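Local coordinates for HD domain-containing protein (Aquifex aeolicus, PDB 2HEK) that binds zinc and GDP at separate sites and, from its family, may have dGTPase activity, though its function is not established, at residues L37-L42 / R276-K281; Y41-S46 / H223-I228. All coordinates share one frame; numbering follows the deposited sequence.

Interactions 1 and 2 start from the same loop, between helices 26-29 and 51-69, and share Tyr41 and Leu42; their centres lie about 7 Å apart. Residues 37-42 lean on the end of helix 271-278 in interaction 1, and residues 43 and 44 meet the start of helix 224-240 in interaction 2. Both line one GDP pocket: Arg280 donates to the nucleotide in the first, whereas in the second Val43, Pro45 and Val225 adjoin it, the Val43 O to GDP C8 distance being 3.4 Å. His282, and Lys3, Glu4, Asp24, Gln29 and Arg32 of a second subunit, complete the pocket. Zinc is held elsewhere, by His54, Asp85 and Asp161.

Interaction 1. Residues L37-L42 / R276-K281; sequences LGLAYL and RIFQRK. With GDP (guanosine-5'-diphosphate), chain G.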
ATOM      1  N   LEU A  37       6.911  -7.920 -21.406  1.00 27.98           N
ATOM      2  CA  LEU A  37       7.342  -9.267 -21.050  1.00 26.22           C
ATOM      3  C   LEU A  37       6.948 -10.358 -22.054  1.00 26.33           C
ATOM      4  O   LEU A  37       6.978 -11.528 -21.716  1.00 27.36           O
ATOM      5  CB  LEU A  37       6.843  -9.635 -19.636  1.00 22.21           C
ATOM      6  CG  LEU A  37       7.353  -8.818 -18.447  1.00 26.15           C
ATOM      7  CD1 LEU A  37       6.769  -9.354 -17.111  1.00 25.80           C
ATOM      8  CD2 LEU A  37       8.873  -8.867 -18.347  1.00 28.43           C
ATOM      9  N   GLY A  38       6.607  -9.975 -23.284  1.00 26.67           N
ATOM     10  CA  GLY A  38       6.402 -10.926 -24.351  1.00 28.23           C
ATOM     11  C   GLY A  38       5.208 -11.785 -24.066  1.00 28.62           C
ATOM     12  O   GLY A  38       4.105 -11.281 -23.964  1.00 30.77           O
ATOM     13  N   LEU A  39       5.451 -13.086 -23.924  1.00 29.45           N
ATOM     14  CA  LEU A  39       4.410 -14.094 -23.673  1.00 27.33           C
ATOM     15  C   LEU A  39       4.187 -14.398 -22.207  1.00 25.17           C
ATOM     16  O   LEU A  39       3.431 -15.296 -21.904  1.00 29.25           O
ATOM     17  CB  LEU A  39       4.760 -15.434 -24.382  1.00 29.33           C
ATOM     18  CG  LEU A  39       4.810 -15.380 -25.910  1.00 31.96           C
ATOM     19  CD1 LEU A  39       5.421 -16.667 -26.467  1.00 35.18           C
ATOM     20  CD2 LEU A  39       3.420 -15.146 -26.500  1.00 31.54           C
ATOM     21  N   ALA A  40       4.834 -13.677 -21.288  1.00 23.86           N
ATOM     22  CA  ALA A  40       4.648 -13.980 -19.884  1.00 23.36           C
ATOM     23  C   ALA A  40       3.172 -13.906 -19.464  1.00 25.63           C
ATOM     24  O   ALA A  40       2.791 -14.519 -18.475  1.00 26.82           O
ATOM     25  CB  ALA A  40       5.490 -13.031 -19.003  1.00 25.79           C
ATOM     26  N   TYR A  41       2.333 -13.176 -20.203  1.00 26.87           N
ATOM     27  CA  TYR A  41       0.924 -13.014 -19.781  1.00 28.47           C
ATOM     28  C   TYR A  41       0.184 -14.350 -19.883  1.00 27.69           C
ATOM     29  O   TYR A  41      -0.901 -14.516 -19.311  1.00 27.32           O
ATOM     30  CB  TYR A  41       0.210 -11.941 -20.614  1.00 27.60           C
ATOM     31  CG  TYR A  41      -0.013 -12.371 -22.059  1.00 30.24           C
ATOM     32  CD1 TYR A  41      -1.236 -12.875 -22.469  1.00 31.59           C
ATOM     33  CD2 TYR A  41       1.000 -12.298 -22.999  1.00 30.72           C
ATOM     34  CE1 TYR A  41      -1.454 -13.281 -23.787  1.00 32.73           C
ATOM     35  CE2 TYR A  41       0.797 -12.708 -24.310  1.00 31.69           C
ATOM     36  CZ  TYR A  41      -0.428 -13.208 -24.688  1.00 32.58           C
ATOM     37  OH  TYR A  41      -0.651 -13.606 -25.988  1.00 34.95           O
ATOM     38  N   LEU A  42       0.792 -15.317 -20.580  1.00 24.70           N
ATOM     39  CA  LEU A  42       0.199 -16.656 -20.673  1.00 26.64           C
ATOM     40  C   LEU A  42       0.378 -17.434 -19.362  1.00 27.06           C
ATOM     41  O   LEU A  42      -0.224 -18.498 -19.176  1.00 28.90           O
ATOM     42  CB  LEU A  42       0.819 -17.447 -21.834  1.00 26.00           C
ATOM     43  CG  LEU A  42       0.451 -16.915 -23.227  1.00 27.92           C
ATOM     44  CD1 LEU A  42       1.188 -17.767 -24.305  1.00 28.35           C
ATOM     45  CD2 LEU A  42      -1.080 -16.930 -23.480  1.00 28.28           C
ATOM     46  N   ARG A 276       1.801 -25.180 -29.522  1.00 35.59           N
ATOM     47  CA  ARG A 276       2.769 -25.164 -28.404  1.00 38.18           C
ATOM     48  C   ARG A 276       2.725 -23.858 -27.618  1.00 39.07           C
ATOM     49  O   ARG A 276       2.963 -23.833 -26.399  1.00 38.95           O
ATOM     50  CB  ARG A 276       4.189 -25.356 -28.954  1.00 39.26           C
ATOM     51  CG  ARG A 276       4.441 -26.790 -29.418  1.00 41.51           C
ATOM     52  CD  ARG A 276       5.727 -26.917 -30.237  1.00 44.16           C
ATOM     53  NE  ARG A 276       5.952 -28.321 -30.604  1.00 49.26           N
ATOM     54  CZ  ARG A 276       7.077 -28.828 -31.102  1.00 48.72           C
ATOM     55  NH1 ARG A 276       8.142 -28.063 -31.302  1.00 47.98           N
ATOM     56  NH2 ARG A 276       7.132 -30.125 -31.400  1.00 52.68           N
ATOM     57  N   ILE A 277       2.451 -22.768 -28.329  1.00 38.75           N
ATOM     58  CA  ILE A 277       2.475 -21.446 -27.704  1.00 39.18           C
ATOM     59  C   ILE A 277       1.093 -21.020 -27.201  1.00 40.33           C
ATOM     60  O   ILE A 277       0.980 -20.533 -26.088  1.00 35.50           O
ATOM     61  CB  ILE A 277       2.999 -20.374 -28.643  1.00 38.13           C
ATOM     62  CG1 ILE A 277       4.452 -20.663 -29.040  1.00 38.94           C
ATOM     63  CG2 ILE A 277       2.893 -18.970 -27.953  1.00 38.28           C
ATOM     64  CD1 ILE A 277       4.928 -19.876 -30.249  1.00 39.62           C
ATOM     65  N   PHE A 278       0.059 -21.218 -28.026  1.00 41.63           N
ATOM     66  CA  PHE A 278      -1.260 -20.643 -27.742  1.00 42.63           C
ATOM     67  C   PHE A 278      -2.361 -21.622 -27.343  1.00 44.89           C
ATOM     68  O   PHE A 278      -3.403 -21.196 -26.831  1.00 46.84           O
ATOM     69  CB  PHE A 278      -1.710 -19.780 -28.918  1.00 41.24           C
ATOM     70  CG  PHE A 278      -0.953 -18.496 -29.037  1.00 41.38           C
ATOM     71  CD1 PHE A 278      -0.216 -18.217 -30.172  1.00 40.54           C
ATOM     72  CD2 PHE A 278      -0.953 -17.565 -27.982  1.00 40.55           C
ATOM     73  CE1 PHE A 278       0.486 -17.029 -30.288  1.00 42.86           C
ATOM     74  CE2 PHE A 278      -0.249 -16.393 -28.076  1.00 39.88           C
ATOM     75  CZ  PHE A 278       0.474 -16.113 -29.239  1.00 43.08           C
ATOM     76  N   GLN A 279      -2.142 -22.918 -27.536  1.00 43.22           N
ATOM     77  CA  GLN A 279      -3.146 -23.916 -27.151  1.00 45.93           C
ATOM     78  C   GLN A 279      -2.740 -24.782 -25.969  1.00 45.72           C
ATOM     79  O   GLN A 279      -3.165 -25.923 -25.849  1.00 45.86           O
ATOM     80  CB  GLN A 279      -3.426 -24.865 -28.307  1.00 51.23           C
ATOM     81  CG  GLN A 279      -4.239 -24.264 -29.453  1.00 53.68           C
ATOM     82  CD  GLN A 279      -4.768 -25.323 -30.404  1.00 60.82           C
ATOM     83  OE1 GLN A 279      -4.545 -26.522 -30.200  1.00 60.21           O
ATOM     84  NE2 GLN A 279      -5.488 -25.117 -31.489  1.00 59.87           N
ATOM     85  N   ARG A 280      -1.872 -24.275 -25.109  1.00 41.47           N
ATOM     86  CA  ARG A 280      -1.384 -24.955 -23.893  1.00 40.05           C
ATOM     87  C   ARG A 280      -0.784 -26.342 -24.136  1.00 42.19           C
ATOM     88  O   ARG A 280      -0.901 -27.219 -23.297  1.00 46.14           O
ATOM     89  CB  ARG A 280      -2.515 -25.018 -22.859  1.00 38.04           C
ATOM     90  CG  ARG A 280      -2.095 -24.589 -21.435  1.00 38.38           C
ATOM     91  CD  ARG A 280      -2.179 -23.089 -21.170  1.00 36.67           C
ATOM     92  NE  ARG A 280      -1.407 -22.675 -20.002  1.00 33.66           N
ATOM     93  CZ  ARG A 280      -0.862 -21.472 -19.856  1.00 33.17           C
ATOM     94  NH1 ARG A 280      -1.004 -20.561 -20.806  1.00 30.03           N
ATOM     95  NH2 ARG A 280      -0.178 -21.184 -18.759  1.00 32.14           N
ATOM     96  N   LYS A 281      -0.096 -26.499 -25.260  1.00 40.48           N
ATOM     97  CA  LYS A 281       0.556 -27.762 -25.624  1.00 43.70           C
ATOM     98  C   LYS A 281       2.086 -27.602 -25.587  1.00 43.41           C
ATOM     99  O   LYS A 281       2.792 -28.323 -26.284  1.00 42.70           O
ATOM    100  CB  LYS A 281       0.089 -28.240 -27.003  1.00 43.80           C
ATOM    101  CG  LYS A 281      -1.397 -28.534 -27.116  1.00 45.79           C
ATOM    102  CD  LYS A 281      -1.729 -29.212 -28.437  1.00 49.48           C
ATOM    103  CE  LYS A 281      -3.225 -29.380 -28.643  1.00 55.47           C
ATOM    104  NZ  LYS A 281      -3.599 -29.263 -30.080  1.00 59.64           N
TER
HETATM  105  PB  GDP G 401       1.844 -26.659 -15.816  1.00 69.84           P
HETATM  106  O1B GDP G 401       3.058 -26.346 -14.951  1.00 66.69           O
HETATM  107  O2B GDP G 401       2.006 -28.000 -16.525  1.00 71.52           O
HETATM  108  O3B GDP G 401       0.591 -26.716 -14.943  1.00 72.92           O
HETATM  109  O3A GDP G 401       1.694 -25.530 -16.967  1.00 58.55           O
HETATM  110  PA  GDP G 401       0.327 -24.784 -17.383  1.00 50.17           P
HETATM  111  O1A GDP G 401      -0.931 -25.490 -16.954  1.00 49.13           O
HETATM  112  O2A GDP G 401       0.313 -24.575 -18.875  1.00 49.74           O
HETATM  113  O5' GDP G 401       0.390 -23.319 -16.697  1.00 47.64           O
HETATM  114  C5' GDP G 401       1.144 -22.992 -15.538  1.00 46.06           C
HETATM  115  C4' GDP G 401       0.641 -21.702 -14.876  1.00 43.38           C
HETATM  116  O4' GDP G 401       0.019 -20.760 -15.772  1.00 38.53           O
HETATM  117  C3' GDP G 401      -0.376 -21.979 -13.801  1.00 45.02           C
HETATM  118  O3' GDP G 401       0.101 -21.212 -12.657  1.00 49.72           O
HETATM  119  C2' GDP G 401      -1.602 -21.281 -14.309  1.00 42.35           C
HETATM  120  O2' GDP G 401      -2.256 -20.780 -13.168  1.00 52.07           O
HETATM  121  C1' GDP G 401      -1.084 -20.131 -15.131  1.00 36.11           C
HETATM  122  N9  GDP G 401      -1.983 -19.737 -16.239  1.00 33.75           N
HETATM  123  C8  GDP G 401      -2.164 -18.492 -16.709  1.00 33.81           C
HETATM  124  N7  GDP G 401      -3.006 -18.483 -17.763  1.00 33.42           N
HETATM  125  C5  GDP G 401      -3.380 -19.755 -17.972  1.00 34.28           C
HETATM  126  C6  GDP G 401      -4.276 -20.449 -18.914  1.00 33.89           C
HETATM  127  O6  GDP G 401      -4.845 -19.776 -19.762  1.00 32.53           O
HETATM  128  N1  GDP G 401      -4.390 -21.789 -18.866  1.00 34.89           N
HETATM  129  C2  GDP G 401      -3.742 -22.524 -17.936  1.00 35.62           C
HETATM  130  N2  GDP G 401      -3.931 -23.886 -17.939  1.00 35.67           N
HETATM  131  N3  GDP G 401      -2.900 -21.937 -17.022  1.00 32.98           N
HETATM  132  C4  GDP G 401      -2.696 -20.593 -16.998  1.00 34.11           C
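Leu42 and Leu39 push their branched ends against Ile277 and Phe278, where helix 271-278 finishes. The CG2 methyl of Ile277 is the central bump: it sits over the middle of the Phe278 ring and meets Leu39 CD1 at 3.7 Å, the two side chains crossing at about a right angle. Leu39 CD2 reaches Phe278 CZ at 4.1 Å. Leu42 CD1 fits between the carbonyl of Ile277, 3.3 Å from Ile277 O, and the Phe278 ring near CD2. The hydroxyl OH of Tyr41 lies at the ring edge of Phe278, by CE2, and is hydrogen-bonded to Tyr33 of the second subunit. The contact joins the loop before helix 51-69, with its short 3-10 segment, to the end of helix 271-278 in the HD-associated region, beside a GDP pocket at the subunit interface. Here Arg280 presents NH1 and NH2 end-on to Leu42 O, each at 2.7 Å and from the same face of the carbonyl plane. One face of the guanidinium lies against the guanine. Arg280 NH2 also donates to GDP O5' at 3.0 Å, nearly straight (N-H...O 172°), while Arg280 NE gives a weak bond to GDP O2A.

Interaction 2. Residues Y41-S46 / H223-I228; sequences YLVFPS and HKVVRI. With GDP (guanosine-5'-diphosphate), chain G; GOL (glycerol), chain J.
The His223 ring carries Val43 CG1 over one face, a CH-pi contact with the methyl 3.7 Å from the ring centroid, and at its edge, near the ring plane, O3 of a glycerol, probably from the crystallisation liquor. The Phe44 ring has glycerol C1 over one face and Val226 CG2 at its edge. Between them the two rings form an offset edge-to-face pair, the edge of Phe44 toward the face of His223, centroids 5.5 Å apart and planes at 80°. His223 is the N-cap of helix 224-240: its ND1 accepts from Val225 N at 3.1 Å, which ties the imidazole to the first turn, and NE2 shares a hydrogen bond with glycerol O3. The contact sets the loop before helix 51-69 against the start of this helix, within the HD-associated region. An alanine at His223 would probably leave the amide of Val225 without its capping acceptor and open a gap beside Val43 CG1 and the Phe44 edge. With Val43 CG1 anti to the backbone N (chi1 176°) and turned to His223, CG2 packs on Val225 CG1 at 3.6 Å and Val226 CG2 at 3.9 Å. On the nucleotide side, Val225 CG2 lies 3.9 Å from GDP O3A, and Pro45 CG is equally near GDP C8.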
ATOM      1  N   TYR A  41       2.333 -13.176 -20.203  1.00 26.87           N
ATOM      2  CA  TYR A  41       0.924 -13.014 -19.781  1.00 28.47           C
ATOM      3  C   TYR A  41       0.184 -14.350 -19.883  1.00 27.69           C
ATOM      4  O   TYR A  41      -0.901 -14.516 -19.311  1.00 27.32           O
ATOM      5  CB  TYR A  41       0.210 -11.941 -20.614  1.00 27.60           C
ATOM      6  CG  TYR A  41      -0.013 -12.371 -22.059  1.00 30.24           C
ATOM      7  CD1 TYR A  41      -1.236 -12.875 -22.469  1.00 31.59           C
ATOM      8  CD2 TYR A  41       1.000 -12.298 -22.999  1.00 30.72           C
ATOM      9  CE1 TYR A  41      -1.454 -13.281 -23.787  1.00 32.73           C
ATOM     10  CE2 TYR A  41       0.797 -12.708 -24.310  1.00 31.69           C
ATOM     11  CZ  TYR A  41      -0.428 -13.208 -24.688  1.00 32.58           C
ATOM     12  OH  TYR A  41      -0.651 -13.606 -25.988  1.00 34.95           O
ATOM     13  N   LEU A  42       0.792 -15.317 -20.580  1.00 24.70           N
ATOM     14  CA  LEU A  42       0.199 -16.656 -20.673  1.00 26.64           C
ATOM     15  C   LEU A  42       0.378 -17.434 -19.362  1.00 27.06           C
ATOM     16  O   LEU A  42      -0.224 -18.498 -19.176  1.00 28.90           O
ATOM     17  CB  LEU A  42       0.819 -17.447 -21.834  1.00 26.00           C
ATOM     18  CG  LEU A  42       0.451 -16.915 -23.227  1.00 27.92           C
ATOM     19  CD1 LEU A  42       1.188 -17.767 -24.305  1.00 28.35           C
ATOM     20  CD2 LEU A  42      -1.080 -16.930 -23.480  1.00 28.28           C
ATOM     21  N   VAL A  43       1.201 -16.908 -18.461  1.00 24.45           N
ATOM     22  CA  VAL A  43       1.435 -17.518 -17.147  1.00 23.92           C
ATOM     23  C   VAL A  43       0.986 -16.545 -16.021  1.00 25.56           C
ATOM     24  O   VAL A  43       0.338 -16.959 -15.041  1.00 28.08           O
ATOM     25  CB  VAL A  43       2.953 -17.836 -16.959  1.00 24.89           C
ATOM     26  CG1 VAL A  43       3.246 -18.394 -15.554  1.00 24.97           C
ATOM     27  CG2 VAL A  43       3.442 -18.807 -18.014  1.00 26.84           C
ATOM     28  N   PHE A  44       1.346 -15.268 -16.166  1.00 24.84           N
ATOM     29  CA  PHE A  44       0.973 -14.179 -15.208  1.00 24.78           C
ATOM     30  C   PHE A  44      -0.030 -13.299 -15.942  1.00 23.24           C
ATOM     31  O   PHE A  44       0.377 -12.431 -16.708  1.00 24.21           O
ATOM     32  CB  PHE A  44       2.206 -13.322 -14.814  1.00 25.18           C
ATOM     33  CG  PHE A  44       3.213 -14.082 -13.999  1.00 26.76           C
ATOM     34  CD1 PHE A  44       4.240 -14.827 -14.622  1.00 26.35           C
ATOM     35  CD2 PHE A  44       3.117 -14.098 -12.593  1.00 24.70           C
ATOM     36  CE1 PHE A  44       5.149 -15.595 -13.842  1.00 25.30           C
ATOM     37  CE2 PHE A  44       4.043 -14.866 -11.813  1.00 29.09           C
ATOM     38  CZ  PHE A  44       5.049 -15.579 -12.440  1.00 27.86           C
ATOM     39  N   PRO A  45      -1.340 -13.580 -15.793  1.00 22.94           N
ATOM     40  CA  PRO A  45      -2.320 -13.018 -16.742  1.00 23.90           C
ATOM     41  C   PRO A  45      -2.346 -11.491 -16.838  1.00 23.75           C
ATOM     42  O   PRO A  45      -2.629 -10.953 -17.914  1.00 25.81           O
ATOM     43  CB  PRO A  45      -3.668 -13.572 -16.210  1.00 21.68           C
ATOM     44  CG  PRO A  45      -3.270 -14.892 -15.600  1.00 22.07           C
ATOM     45  CD  PRO A  45      -1.988 -14.530 -14.866  1.00 23.50           C
ATOM     46  N   SER A  46      -1.988 -10.814 -15.753  1.00 22.53           N
ATOM     47  CA  SER A  46      -2.073  -9.338 -15.706  1.00 22.92           C
ATOM     48  C   SER A  46      -0.795  -8.652 -16.262  1.00 24.30           C
ATOM     49  O   SER A  46      -0.717  -7.422 -16.262  1.00 24.27           O
ATOM     50  CB  SER A  46      -2.354  -8.905 -14.275  1.00 22.77           C
ATOM     51  OG  SER A  46      -3.708  -9.251 -13.893  1.00 26.86           O
ATOM     52  N   HIS A 223      10.719 -18.357 -14.587  1.00 27.24           N
ATOM     53  CA  HIS A 223       9.609 -19.262 -14.332  1.00 28.16           C
ATOM     54  C   HIS A 223       9.701 -20.359 -15.424  1.00 29.89           C
ATOM     55  O   HIS A 223       9.911 -20.063 -16.590  1.00 30.11           O
ATOM     56  CB  HIS A 223       8.272 -18.500 -14.430  1.00 28.24           C
ATOM     57  CG  HIS A 223       7.083 -19.304 -14.033  1.00 28.99           C
ATOM     58  ND1 HIS A 223       6.549 -20.283 -14.844  1.00 27.44           N
ATOM     59  CD2 HIS A 223       6.303 -19.263 -12.918  1.00 29.31           C
ATOM     60  CE1 HIS A 223       5.494 -20.811 -14.251  1.00 27.78           C
ATOM     61  NE2 HIS A 223       5.303 -20.188 -13.096  1.00 31.44           N
ATOM     62  N   LYS A 224       9.530 -21.611 -15.033  1.00 29.60           N
ATOM     63  CA  LYS A 224       9.836 -22.718 -15.945  1.00 31.85           C
ATOM     64  C   LYS A 224       8.936 -22.681 -17.177  1.00 32.10           C
ATOM     65  O   LYS A 224       9.386 -23.001 -18.269  1.00 32.96           O
ATOM     66  CB  LYS A 224       9.698 -24.048 -15.223  1.00 32.93           C
ATOM     67  CG  LYS A 224       8.298 -24.385 -14.787  1.00 36.83           C
ATOM     68  CD  LYS A 224       8.297 -25.475 -13.696  1.00 44.54           C
ATOM     69  CE  LYS A 224       6.895 -26.037 -13.537  1.00 47.83           C
ATOM     70  NZ  LYS A 224       6.771 -26.884 -12.314  1.00 53.64           N
ATOM     71  N   VAL A 225       7.667 -22.280 -16.995  1.00 29.41           N
ATOM     72  CA  VAL A 225       6.729 -22.176 -18.127  1.00 31.16           C
ATOM     73  C   VAL A 225       7.007 -20.941 -18.966  1.00 30.11           C
ATOM     74  O   VAL A 225       6.962 -21.032 -20.181  1.00 30.64           O
ATOM     75  CB  VAL A 225       5.235 -22.239 -17.684  1.00 31.98           C
ATOM     76  CG1 VAL A 225       4.282 -22.201 -18.884  1.00 29.31           C
ATOM     77  CG2 VAL A 225       5.005 -23.467 -16.833  1.00 33.49           C
ATOM     78  N   VAL A 226       7.309 -19.796 -18.328  1.00 30.76           N
ATOM     79  CA  VAL A 226       7.739 -18.610 -19.064  1.00 31.13           C
ATOM     80  C   VAL A 226       8.926 -18.970 -20.000  1.00 32.51           C
ATOM     81  O   VAL A 226       8.938 -18.587 -21.172  1.00 31.45           O
ATOM     82  CB  VAL A 226       8.121 -17.440 -18.110  1.00 30.25           C
ATOM     83  CG1 VAL A 226       8.815 -16.319 -18.891  1.00 32.69           C
ATOM     84  CG2 VAL A 226       6.843 -16.904 -17.388  1.00 23.64           C
ATOM     85  N   ARG A 227       9.891 -19.737 -19.481  1.00 32.35           N
ATOM     86  CA  ARG A 227      11.077 -20.089 -20.266  1.00 31.05           C
ATOM     87  C   ARG A 227      10.741 -21.005 -21.463  1.00 30.86           C
ATOM     88  O   ARG A 227      11.191 -20.727 -22.586  1.00 31.85           O
ATOM     89  CB  ARG A 227      12.176 -20.688 -19.386  1.00 30.18           C
ATOM     90  CG  ARG A 227      12.871 -19.657 -18.404  1.00 31.66           C
ATOM     91  CD  ARG A 227      13.712 -18.571 -19.116  1.00 34.14           C
ATOM     92  NE  ARG A 227      14.634 -19.151 -20.088  1.00 38.58           N
ATOM     93  CZ  ARG A 227      14.682 -18.843 -21.393  1.00 44.29           C
ATOM     94  NH1 ARG A 227      13.893 -17.904 -21.919  1.00 44.41           N
ATOM     95  NH2 ARG A 227      15.550 -19.470 -22.192  1.00 46.23           N
ATOM     96  N   ILE A 228       9.916 -22.026 -21.256  1.00 28.37           N
ATOM     97  CA  ILE A 228       9.559 -22.949 -22.392  1.00 32.21           C
ATOM     98  C   ILE A 228       8.724 -22.256 -23.489  1.00 34.32           C
ATOM     99  O   ILE A 228       8.930 -22.478 -24.700  1.00 35.15           O
ATOM    100  CB  ILE A 228       8.948 -24.333 -21.927  1.00 32.76           C
ATOM    101  CG1 ILE A 228       8.803 -25.328 -23.104  1.00 32.61           C
ATOM    102  CG2 ILE A 228       7.602 -24.185 -21.186  1.00 33.81           C
ATOM    103  CD1 ILE A 228      10.165 -25.741 -23.741  1.00 32.08           C
TER
HETATM  104  PB  GDP G 401       1.844 -26.659 -15.816  1.00 69.84           P
HETATM  105  O1B GDP G 401       3.058 -26.346 -14.951  1.00 66.69           O
HETATM  106  O2B GDP G 401       2.006 -28.000 -16.525  1.00 71.52           O
HETATM  107  O3B GDP G 401       0.591 -26.716 -14.943  1.00 72.92           O
HETATM  108  O3A GDP G 401       1.694 -25.530 -16.967  1.00 58.55           O
HETATM  109  PA  GDP G 401       0.327 -24.784 -17.383  1.00 50.17           P
HETATM  110  O1A GDP G 401      -0.931 -25.490 -16.954  1.00 49.13           O
HETATM  111  O2A GDP G 401       0.313 -24.575 -18.875  1.00 49.74           O
HETATM  112  O5' GDP G 401       0.390 -23.319 -16.697  1.00 47.64           O
HETATM  113  C5' GDP G 401       1.144 -22.992 -15.538  1.00 46.06           C
HETATM  114  C4' GDP G 401       0.641 -21.702 -14.876  1.00 43.38           C
HETATM  115  O4' GDP G 401       0.019 -20.760 -15.772  1.00 38.53           O
HETATM  116  C3' GDP G 401      -0.376 -21.979 -13.801  1.00 45.02           C
HETATM  117  O3' GDP G 401       0.101 -21.212 -12.657  1.00 49.72           O
HETATM  118  C2' GDP G 401      -1.602 -21.281 -14.309  1.00 42.35           C
HETATM  119  O2' GDP G 401      -2.256 -20.780 -13.168  1.00 52.07           O
HETATM  120  C1' GDP G 401      -1.084 -20.131 -15.131  1.00 36.11           C
HETATM  121  N9  GDP G 401      -1.983 -19.737 -16.239  1.00 33.75           N
HETATM  122  C8  GDP G 401      -2.164 -18.492 -16.709  1.00 33.81           C
HETATM  123  N7  GDP G 401      -3.006 -18.483 -17.763  1.00 33.42           N
HETATM  124  C5  GDP G 401      -3.380 -19.755 -17.972  1.00 34.28           C
HETATM  125  C6  GDP G 401      -4.276 -20.449 -18.914  1.00 33.89           C
HETATM  126  O6  GDP G 401      -4.845 -19.776 -19.762  1.00 32.53           O
HETATM  127  N1  GDP G 401      -4.390 -21.789 -18.866  1.00 34.89           N
HETATM  128  C2  GDP G 401      -3.742 -22.524 -17.936  1.00 35.62           C
HETATM  129  N2  GDP G 401      -3.931 -23.886 -17.939  1.00 35.67           N
HETATM  130  N3  GDP G 401      -2.900 -21.937 -17.022  1.00 32.98           N
HETATM  131  C4  GDP G 401      -2.696 -20.593 -16.998  1.00 34.11           C
HETATM  132  C1  GOL J 404       1.465 -17.682 -12.304  1.00 44.08           C
HETATM  133  O1  GOL J 404       0.166 -17.111 -12.423  1.00 33.67           O
HETATM  134  C2  GOL J 404       1.616 -18.567 -11.080  1.00 48.18           C
HETATM  135  O2  GOL J 404       1.629 -17.703  -9.990  1.00 51.93           O
HETATM  136  C3  GOL J 404       2.981 -19.250 -11.060  1.00 50.69           C
HETATM  137  O3  GOL J 404       2.841 -20.584 -11.537  1.00 52.78           O